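Local coordinates for superoxide dismutase (Candida albicans, PDB 4GUN), which probably destroys superoxide radicals in the cell, converting them to hydrogen peroxide and oxygen at a bound manganese ion, at residues 13-18 / 82-87; 42-47 / 68-73; 135-140 / 147-152. The protein carries 2 engineered substitutions. One frame throughout, in Å; residues are numbered along the deposited sequence.

Overall arrangement
Contacts 1 and 2 both use helix 60-85 of the alpha-hairpin domain: contact 2 pairs that helix with helix 26-56 well out along the hairpin, and contact 1 lays the loop before helix 26-56 against the C-terminal end of helix 60-85. Their centres are 23 Å apart, and along the chain contact 2 is nested inside the loop closed by contact 1. Contact 3, the beta hairpin of the C-terminal domain, meets contact 1 where Leu82 CD1 packs on Phe136 CE1 at 4.2 Å. The manganese, held by His32, His80, Asp170 and His174, lies about 6 Å from the Trp84 side chain, about 11 Å from that of Phe136 and about 12 Å from that of His73.

Contact 1: residues 13-18 / 82-87; sequences IDWALD and LFWKNL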
loop_
_atom_site.group_PDB
_atom_site.type_symbol
_atom_site.label_atom_id
_atom_site.label_comp_id
_atom_site.label_asym_id
_atom_site.label_seq_id
_atom_site.Cartn_x
_atom_site.Cartn_y
_atom_site.Cartn_z
ATOM N N ILE A 13 -5.289 18.274 27.677
ATOM C CA ILE A 13 -4.310 19.108 26.942
ATOM C C ILE A 13 -3.657 20.139 27.875
ATOM O O ILE A 13 -4.368 20.925 28.483
ATOM C CB ILE A 13 -4.955 19.777 25.690
ATOM C CG1 ILE A 13 -5.862 18.807 24.884
ATOM C CG2 ILE A 13 -3.918 20.478 24.813
ATOM C CD1 ILE A 13 -5.185 17.618 24.184
ATOM N N ASP A 14 -2.309 20.166 27.934
ATOM C CA ASP A 14 -1.503 21.035 28.813
ATOM C C ASP A 14 -1.388 22.515 28.372
ATOM O O ASP A 14 -0.514 23.244 28.858
ATOM C CB ASP A 14 -0.102 20.423 29.051
ATOM C CG ASP A 14 -0.068 18.918 29.291
ATOM O OD1 ASP A 14 -0.966 18.403 30.015
ATOM O OD2 ASP A 14 0.881 18.261 28.801
ATOM N N TRP A 15 -2.257 22.952 27.464
ATOM C CA TRP A 15 -2.286 24.331 26.983
ATOM C C TRP A 15 -3.688 24.732 26.558
ATOM O O TRP A 15 -4.505 23.870 26.226
ATOM C CB TRP A 15 -1.257 24.587 25.859
ATOM C CG TRP A 15 -1.074 23.458 24.890
ATOM C CD1 TRP A 15 -0.091 22.514 24.915
ATOM C CD2 TRP A 15 -1.851 23.197 23.707
ATOM N NE1 TRP A 15 -0.220 21.664 23.842
ATOM C CE2 TRP A 15 -1.293 22.058 23.083
ATOM C CE3 TRP A 15 -2.991 23.797 23.131
ATOM C CZ2 TRP A 15 -1.841 21.491 21.923
ATOM C CZ3 TRP A 15 -3.516 23.254 21.962
ATOM C CH2 TRP A 15 -2.943 22.114 21.373
ATOM N N ALA A 16 -3.963 26.046 26.575
ATOM C CA ALA A 16 -5.257 26.616 26.170
ATOM C C ALA A 16 -5.391 26.514 24.643
ATOM O O ALA A 16 -4.381 26.529 23.935
ATOM C CB ALA A 16 -5.347 28.065 26.624
ATOM N N LEU A 17 -6.630 26.404 24.126
ATOM C CA LEU A 17 -6.849 26.242 22.683
ATOM C C LEU A 17 -6.275 27.369 21.801
ATOM O O LEU A 17 -5.839 27.132 20.661
ATOM C CB LEU A 17 -8.337 26.038 22.399
ATOM C CG LEU A 17 -8.966 24.772 22.938
ATOM C CD1 LEU A 17 -10.485 24.903 22.976
ATOM C CD2 LEU A 17 -8.550 23.546 22.105
ATOM N N ASP A 18 -6.244 28.578 22.340
ATOM C CA ASP A 18 -5.749 29.742 21.605
ATOM C C ASP A 18 -4.255 30.067 21.880
ATOM O O ASP A 18 -3.730 31.035 21.340
ATOM C CB ASP A 18 -6.642 30.954 21.943
ATOM C CG ASP A 18 -6.539 31.444 23.388
ATOM O OD1 ASP A 18 -7.084 32.525 23.683
ATOM O OD2 ASP A 18 -5.946 30.719 24.230
ATOM N N LEU A 82 0.674 12.097 20.877
ATOM C CA LEU A 82 2.087 12.486 20.722
ATOM C C LEU A 82 2.142 13.945 20.279
ATOM O O LEU A 82 2.955 14.717 20.781
ATOM C CB LEU A 82 2.818 11.624 19.678
ATOM C CG LEU A 82 3.125 10.159 20.014
ATOM C CD1 LEU A 82 3.324 9.345 18.738
ATOM C CD2 LEU A 82 4.361 10.029 20.928
ATOM N N PHE A 83 1.267 14.316 19.338
ATOM C CA PHE A 83 1.219 15.669 18.776
ATOM C C PHE A 83 0.959 16.734 19.845
ATOM O O PHE A 83 1.776 17.647 19.987
ATOM C CB PHE A 83 0.210 15.735 17.625
ATOM C CG PHE A 83 0.233 16.970 16.755
ATOM C CD1 PHE A 83 1.402 17.365 16.106
ATOM C CD2 PHE A 83 -0.935 17.683 16.502
ATOM C CE1 PHE A 83 1.413 18.490 15.265
ATOM C CE2 PHE A 83 -0.925 18.795 15.647
ATOM C CZ PHE A 83 0.244 19.202 15.054
ATOM N N TRP A 84 -0.110 16.587 20.644
ATOM C CA TRP A 84 -0.429 17.574 21.682
ATOM C C TRP A 84 0.696 17.736 22.717
ATOM O O TRP A 84 0.930 18.854 23.191
ATOM C CB TRP A 84 -1.771 17.308 22.387
ATOM C CG TRP A 84 -2.915 16.796 21.544
ATOM C CD1 TRP A 84 -3.727 15.743 21.841
ATOM C CD2 TRP A 84 -3.417 17.358 20.314
ATOM N NE1 TRP A 84 -4.710 15.617 20.889
ATOM C CE2 TRP A 84 -4.514 16.564 19.912
ATOM C CE3 TRP A 84 -3.014 18.425 19.486
ATOM C CZ2 TRP A 84 -5.205 16.789 18.718
ATOM C CZ3 TRP A 84 -3.724 18.669 18.322
ATOM C CH2 TRP A 84 -4.772 17.824 17.924
ATOM N N LYS A 85 1.392 16.616 23.036
ATOM C CA LYS A 85 2.512 16.582 23.974
ATOM C C LYS A 85 3.766 17.220 23.438
ATOM O O LYS A 85 4.566 17.703 24.246
ATOM C CB LYS A 85 2.756 15.173 24.538
ATOM C CG LYS A 85 1.739 14.734 25.596
ATOM C CD LYS A 85 2.044 15.317 26.962
ATOM C CE LYS A 85 1.261 14.676 28.081
ATOM N NZ LYS A 85 1.760 15.128 29.409
ATOM N N ASN A 86 3.953 17.260 22.092
ATOM C CA ASN A 86 5.113 17.953 21.513
ATOM C C ASN A 86 4.805 19.344 20.965
ATOM O O ASN A 86 5.552 19.889 20.156
ATOM C CB ASN A 86 6.030 17.086 20.609
ATOM C CG ASN A 86 5.449 16.578 19.317
ATOM O OD1 ASN A 86 5.539 15.395 19.025
ATOM N ND2 ASN A 86 4.926 17.460 18.467
ATOM N N LEU A 87 3.711 19.937 21.463
ATOM C CA LEU A 87 3.317 21.300 21.142
ATOM C C LEU A 87 3.258 22.047 22.460
ATOM O O LEU A 87 2.861 21.472 23.470
ATOM C CB LEU A 87 1.942 21.354 20.442
ATOM C CG LEU A 87 1.875 20.878 18.970
ATOM C CD1 LEU A 87 0.439 20.799 18.501
ATOM C CD2 LEU A 87 2.683 21.788 18.032
#
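Ile13 faces Trp84, with 6.7 Å between their CA atoms, where an irregular run of chain, 13-18, passes the last turn of the helix that ends in 82-87 and the residues that leave it. The indole N-H of Trp15 donates to the carbonyl oxygen Trp84 O, 3.1 Å from Trp15 NE1. Its N-H...O angle is 158°, and the acceptor lies close to the indole plane. Within its own segment, Ile13 CG2 lies over the centre of one face of this indole.

The two tryptophan side chains cross at about a right angle, Trp15 CZ2 coming to 4.1 Å from Trp84 CE3. Over one face of the Trp84 indole lies the tip of Ile13, with CD1 3.3 Å from Trp84 CD1. This is the alpha-hairpin domain of an iron/manganese superoxide dismutase, and Trp84 belongs to the surroundings of the metal: its ring meets that of the manganese ligand His32 edge-to-face, while its NE1 is hydrogen-bonded to His37 ND1.

Leu87 adds an aliphatic flank, its CB 4.1 Å from Trp15 CZ2. At the exposed margin, Asp14 OD2 and Lys85 NZ form a salt bridge at 3.3 Å, weak as a hydrogen bond. CB of Lys85 points away from the loop, and a bend at chi2 (-80°) places CD 3.7 Å from Asp14 OD2, with CE at the same distance from that oxygen.

Contact 2: residues 42-47 / 68-73; sequences NGYNAA and QNIKFH
Gly43 presents its bare backbone to His73, and its CA sits over the centre of one imidazole face, 3.5 Å from the ring centroid and 11° off the normal, a CH-pi contact. Glycine puts no side chain between the backbone and the ring, and the two meet directly. Phe72 CD2 covers the opposite face of the imidazole, which is therefore sandwiched.

The closest CA pair is Tyr44 and His73, at 4.9 Å. Tyr44 N lies 3.3 Å from His73 CB, and the two CB atoms are 3.9 Å apart. The phenol ring turns an edge to Ile70 O, 4.2 Å from Tyr44 CD1. One turn later Ala47 points its CB between two residues, meeting Ile70 CG1 at 4.0 Å and Asn69 CB at 4.1 Å.

The segment axes pass 8.5 Å apart at 150°, nearly antiparallel, as the two long helices 26-56 and 60-85 of the alpha-hairpin domain. Tyr44 and Ile70 also pack on Leu60 and Val63 of the second subunit, while Asn69 packs on Gln130 of the third, just before strand 133-140 there.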
loop_
_atom_site.group_PDB
_atom_site.type_symbol
_atom_site.label_atom_id
_atom_site.label_comp_id
_atom_site.label_asym_id
_atom_site.label_seq_id
_atom_site.Cartn_x
_atom_site.Cartn_y
_atom_site.Cartn_z
ATOM N N ASN A 42 -13.508 7.215 19.800
ATOM C CA ASN A 42 -14.752 6.488 19.608
ATOM C C ASN A 42 -14.593 5.302 18.660
ATOM O O ASN A 42 -15.083 4.205 18.964
ATOM C CB ASN A 42 -15.861 7.445 19.148
ATOM C CG ASN A 42 -16.297 8.379 20.254
ATOM O OD1 ASN A 42 -16.110 8.087 21.444
ATOM N ND2 ASN A 42 -16.924 9.505 19.895
ATOM N N GLY A 43 -13.885 5.538 17.548
ATOM C CA GLY A 43 -13.617 4.547 16.526
ATOM C C GLY A 43 -12.835 3.373 17.075
ATOM O O GLY A 43 -13.191 2.226 16.806
ATOM N N TYR A 44 -11.810 3.637 17.899
ATOM C CA TYR A 44 -11.051 2.549 18.510
ATOM C C TYR A 44 -11.907 1.746 19.481
ATOM O O TYR A 44 -11.921 0.522 19.383
ATOM C CB TYR A 44 -9.732 3.034 19.169
ATOM C CG TYR A 44 -8.943 1.931 19.847
ATOM C CD1 TYR A 44 -8.027 1.161 19.136
ATOM C CD2 TYR A 44 -9.093 1.676 21.207
ATOM C CE1 TYR A 44 -7.315 0.129 19.752
ATOM C CE2 TYR A 44 -8.402 0.637 21.829
ATOM C CZ TYR A 44 -7.506 -0.129 21.100
ATOM O OH TYR A 44 -6.815 -1.131 21.732
ATOM N N ASN A 45 -12.626 2.411 20.403
ATOM C CA ASN A 45 -13.438 1.663 21.382
ATOM C C ASN A 45 -14.540 0.802 20.731
ATOM O O ASN A 45 -14.800 -0.312 21.200
ATOM C CB ASN A 45 -13.952 2.558 22.518
ATOM C CG ASN A 45 -12.869 3.233 23.330
ATOM O OD1 ASN A 45 -11.794 2.682 23.584
ATOM N ND2 ASN A 45 -13.124 4.460 23.745
ATOM N N ALA A 46 -15.136 1.289 19.624
ATOM C CA ALA A 46 -16.148 0.549 18.867
ATOM C C ALA A 46 -15.503 -0.614 18.114
ATOM O O ALA A 46 -16.069 -1.706 18.133
ATOM C CB ALA A 46 -16.872 1.468 17.888
ATOM N N ALA A 47 -14.317 -0.395 17.483
ATOM C CA ALA A 47 -13.568 -1.436 16.743
ATOM C C ALA A 47 -13.164 -2.570 17.653
ATOM O O ALA A 47 -13.230 -3.731 17.238
ATOM C CB ALA A 47 -12.328 -0.851 16.076
ATOM N N GLN A 68 -8.319 -3.193 10.026
ATOM C CA GLN A 68 -8.069 -1.882 9.403
ATOM C C GLN A 68 -8.548 -0.731 10.299
ATOM O O GLN A 68 -7.852 0.270 10.411
ATOM C CB GLN A 68 -8.710 -1.792 7.998
ATOM C CG GLN A 68 -8.282 -0.570 7.141
ATOM C CD GLN A 68 -6.803 -0.222 7.164
ATOM O OE1 GLN A 68 -5.917 -1.077 7.014
ATOM N NE2 GLN A 68 -6.507 1.062 7.318
ATOM N N ASN A 69 -9.701 -0.905 10.970
ATOM C CA ASN A 69 -10.272 0.113 11.861
ATOM C C ASN A 69 -9.501 0.227 13.152
ATOM O O ASN A 69 -9.427 1.314 13.725
ATOM C CB ASN A 69 -11.762 -0.139 12.095
ATOM C CG ASN A 69 -12.555 -0.122 10.819
ATOM O OD1 ASN A 69 -12.207 0.573 9.858
ATOM N ND2 ASN A 69 -13.589 -0.949 10.755
ATOM N N ILE A 70 -8.865 -0.883 13.578
ATOM C CA ILE A 70 -8.022 -0.918 14.759
ATOM C C ILE A 70 -6.760 -0.095 14.496
ATOM O O ILE A 70 -6.443 0.804 15.272
ATOM C CB ILE A 70 -7.736 -2.380 15.199
ATOM C CG1 ILE A 70 -9.034 -3.033 15.761
ATOM C CG2 ILE A 70 -6.595 -2.421 16.232
ATOM C CD1 ILE A 70 -8.955 -4.581 15.861
ATOM N N LYS A 71 -6.067 -0.395 13.386
ATOM C CA LYS A 71 -4.872 0.305 12.901
ATOM C C LYS A 71 -5.139 1.812 12.790
ATOM O O LYS A 71 -4.368 2.606 13.321
ATOM C CB LYS A 71 -4.440 -0.261 11.526
ATOM C CG LYS A 71 -3.075 0.243 11.031
ATOM C CD LYS A 71 -2.738 -0.194 9.588
ATOM C CE LYS A 71 -3.391 0.688 8.533
ATOM N NZ LYS A 71 -2.765 0.569 7.177
ATOM N N PHE A 72 -6.252 2.184 12.133
ATOM C CA PHE A 72 -6.624 3.571 11.861
ATOM C C PHE A 72 -6.958 4.386 13.091
ATOM O O PHE A 72 -6.362 5.443 13.303
ATOM C CB PHE A 72 -7.768 3.636 10.825
ATOM C CG PHE A 72 -8.133 5.028 10.367
ATOM C CD1 PHE A 72 -7.299 5.736 9.508
ATOM C CD2 PHE A 72 -9.328 5.620 10.772
ATOM C CE1 PHE A 72 -7.642 7.016 9.070
ATOM C CE2 PHE A 72 -9.685 6.899 10.317
ATOM C CZ PHE A 72 -8.845 7.582 9.460
ATOM N N HIS A 73 -7.929 3.929 13.877
ATOM C CA HIS A 73 -8.348 4.691 15.052
ATOM C C HIS A 73 -7.346 4.585 16.193
ATOM O O HIS A 73 -7.139 5.560 16.905
ATOM C CB HIS A 73 -9.790 4.367 15.459
ATOM C CG HIS A 73 -10.811 4.615 14.391
ATOM N ND1 HIS A 73 -11.224 5.905 14.057
ATOM C CD2 HIS A 73 -11.523 3.727 13.657
ATOM C CE1 HIS A 73 -12.142 5.755 13.120
ATOM N NE2 HIS A 73 -12.358 4.461 12.851
#

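Contact 3: residues 135-140 / 147-152; sequences AFIVKN and LDVVTT
The beta hairpin of strands 133-140 and 146-153 belongs to the three-stranded antiparallel sheet of the C-terminal domain, and Phe136 N to Val150 O (2.8 Å) is one of four backbone hydrogen bonds between 135-140 and 147-152. The next hydrogen-bonded pair is Val138 with Asp148, whose bond from Asp148 N to Val138 O is longer, 3.1 Å, and more bent, 144° at the hydrogen. Between them lies the non-hydrogen-bonded pair Ile137 and Val149; Val149 CA is 3.3 Å from Phe136 O.

On the face carrying Phe136, Val138 and Val150, the two valines cross at about a right angle and meet methyl to methyl, CG1 to CG1, at 3.6 Å. Ile158 packs over all three of these side chains. Strand 133-140 is central in the sheet, with 163-170, which ends at the manganese ligand Asp170, on its other edge.

Toward the open end, away from the turn, Thr152 crosses the phenyl group of Phe136 at about a right angle. Its CG2 touches Phe136 CE2 at 3.6 Å, and its OG1, hydrogen-bonded to Asp156 O, lies in the ring plane at the edge. On the other face, Ile137 and Val149 both pack on Thr122 of helix 115-127.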
loop_
_atom_site.group_PDB
_atom_site.type_symbol
_atom_site.label_atom_id
_atom_site.label_comp_id
_atom_site.label_asym_id
_atom_site.label_seq_id
_atom_site.Cartn_x
_atom_site.Cartn_y
_atom_site.Cartn_z
ATOM N N ALA A 135 5.013 13.214 9.711
ATOM C CA ALA A 135 6.476 13.099 9.727
ATOM C C ALA A 135 6.890 12.899 11.178
ATOM O O ALA A 135 6.277 13.472 12.087
ATOM C CB ALA A 135 7.160 14.325 9.158
ATOM N N PHE A 136 7.888 12.039 11.402
ATOM C CA PHE A 136 8.379 11.792 12.744
ATOM C C PHE A 136 9.897 11.859 12.767
ATOM O O PHE A 136 10.554 11.334 11.875
ATOM C CB PHE A 136 7.957 10.397 13.273
ATOM C CG PHE A 136 6.488 10.075 13.370
ATOM C CD1 PHE A 136 5.816 10.186 14.580
ATOM C CD2 PHE A 136 5.801 9.557 12.279
ATOM C CE1 PHE A 136 4.463 9.849 14.678
ATOM C CE2 PHE A 136 4.449 9.219 12.378
ATOM C CZ PHE A 136 3.793 9.365 13.575
ATOM N N ILE A 137 10.434 12.441 13.836
ATOM C CA ILE A 137 11.843 12.372 14.186
ATOM C C ILE A 137 11.826 11.133 15.086
ATOM O O ILE A 137 11.029 11.087 16.035
ATOM C CB ILE A 137 12.354 13.638 14.931
ATOM C CG1 ILE A 137 12.440 14.827 13.937
ATOM C CG2 ILE A 137 13.738 13.341 15.534
ATOM C CD1 ILE A 137 12.576 16.224 14.565
ATOM N N VAL A 138 12.619 10.096 14.735
ATOM C CA VAL A 138 12.591 8.823 15.478
ATOM C C VAL A 138 13.961 8.457 16.012
ATOM O O VAL A 138 14.955 8.817 15.401
ATOM C CB VAL A 138 11.994 7.624 14.651
ATOM C CG1 VAL A 138 10.610 7.937 14.093
ATOM C CG2 VAL A 138 12.924 7.166 13.534
ATOM N N LYS A 139 14.005 7.695 17.121
ATOM C CA LYS A 139 15.260 7.158 17.673
ATOM C C LYS A 139 15.228 5.647 17.449
ATOM O O LYS A 139 14.235 4.992 17.764
ATOM C CB LYS A 139 15.399 7.489 19.171
ATOM C CG LYS A 139 16.509 6.720 19.910
ATOM C CD LYS A 139 16.322 6.833 21.417
ATOM C CE LYS A 139 17.557 6.408 22.193
ATOM N NZ LYS A 139 17.266 6.317 23.667
ATOM N N ASN A 140 16.331 5.087 16.947
ATOM C CA ASN A 140 16.413 3.642 16.729
ATOM C C ASN A 140 17.246 3.057 17.859
ATOM O O ASN A 140 18.406 3.398 18.009
ATOM C CB ASN A 140 16.998 3.339 15.338
ATOM C CG ASN A 140 16.942 1.895 14.894
ATOM O OD1 ASN A 140 17.022 0.966 15.679
ATOM N ND2 ASN A 140 16.803 1.676 13.603
ATOM N N LEU A 147 19.128 8.792 15.189
ATOM C CA LEU A 147 17.953 9.534 14.807
ATOM C C LEU A 147 17.758 9.406 13.303
ATOM O O LEU A 147 18.720 9.210 12.552
ATOM C CB LEU A 147 18.141 11.020 15.162
ATOM C CG LEU A 147 18.232 11.383 16.650
ATOM C CD1 LEU A 147 18.705 12.809 16.808
ATOM C CD2 LEU A 147 16.880 11.148 17.385
ATOM N N ASP A 148 16.497 9.529 12.866
ATOM C CA ASP A 148 16.134 9.524 11.457
ATOM C C ASP A 148 14.812 10.255 11.330
ATOM O O ASP A 148 14.106 10.408 12.325
ATOM C CB ASP A 148 16.036 8.097 10.895
ATOM C CG ASP A 148 16.008 7.965 9.364
ATOM O OD1 ASP A 148 16.565 8.871 8.661
ATOM O OD2 ASP A 148 15.472 6.952 8.872
ATOM N N VAL A 149 14.508 10.759 10.134
ATOM C CA VAL A 149 13.227 11.421 9.873
ATOM C C VAL A 149 12.472 10.464 8.946
ATOM O O VAL A 149 13.024 10.067 7.913
ATOM C CB VAL A 149 13.337 12.863 9.274
ATOM C CG1 VAL A 149 11.958 13.532 9.222
ATOM C CG2 VAL A 149 14.311 13.733 10.076
ATOM N N VAL A 150 11.247 10.060 9.341
ATOM C CA VAL A 150 10.388 9.123 8.583
ATOM C C VAL A 150 8.977 9.726 8.374
ATOM O O VAL A 150 8.575 10.617 9.111
ATOM C CB VAL A 150 10.339 7.713 9.271
ATOM C CG1 VAL A 150 9.667 7.774 10.625
ATOM C CG2 VAL A 150 9.652 6.658 8.403
ATOM N N THR A 151 8.254 9.255 7.363
ATOM C CA THR A 151 6.869 9.680 7.147
ATOM C C THR A 151 5.959 8.462 7.188
ATOM O O THR A 151 6.390 7.356 6.862
ATOM C CB THR A 151 6.665 10.438 5.825
ATOM O OG1 THR A 151 6.976 9.562 4.747
ATOM C CG2 THR A 151 7.437 11.746 5.758
ATOM N N THR A 152 4.698 8.669 7.572
ATOM C CA THR A 152 3.701 7.611 7.560
ATOM C C THR A 152 2.501 8.159 6.810
ATOM O O THR A 152 2.327 9.381 6.759
ATOM C CB THR A 152 3.353 7.104 8.971
ATOM O OG1 THR A 152 2.492 8.030 9.633
ATOM C CG2 THR A 152 4.590 6.742 9.822
#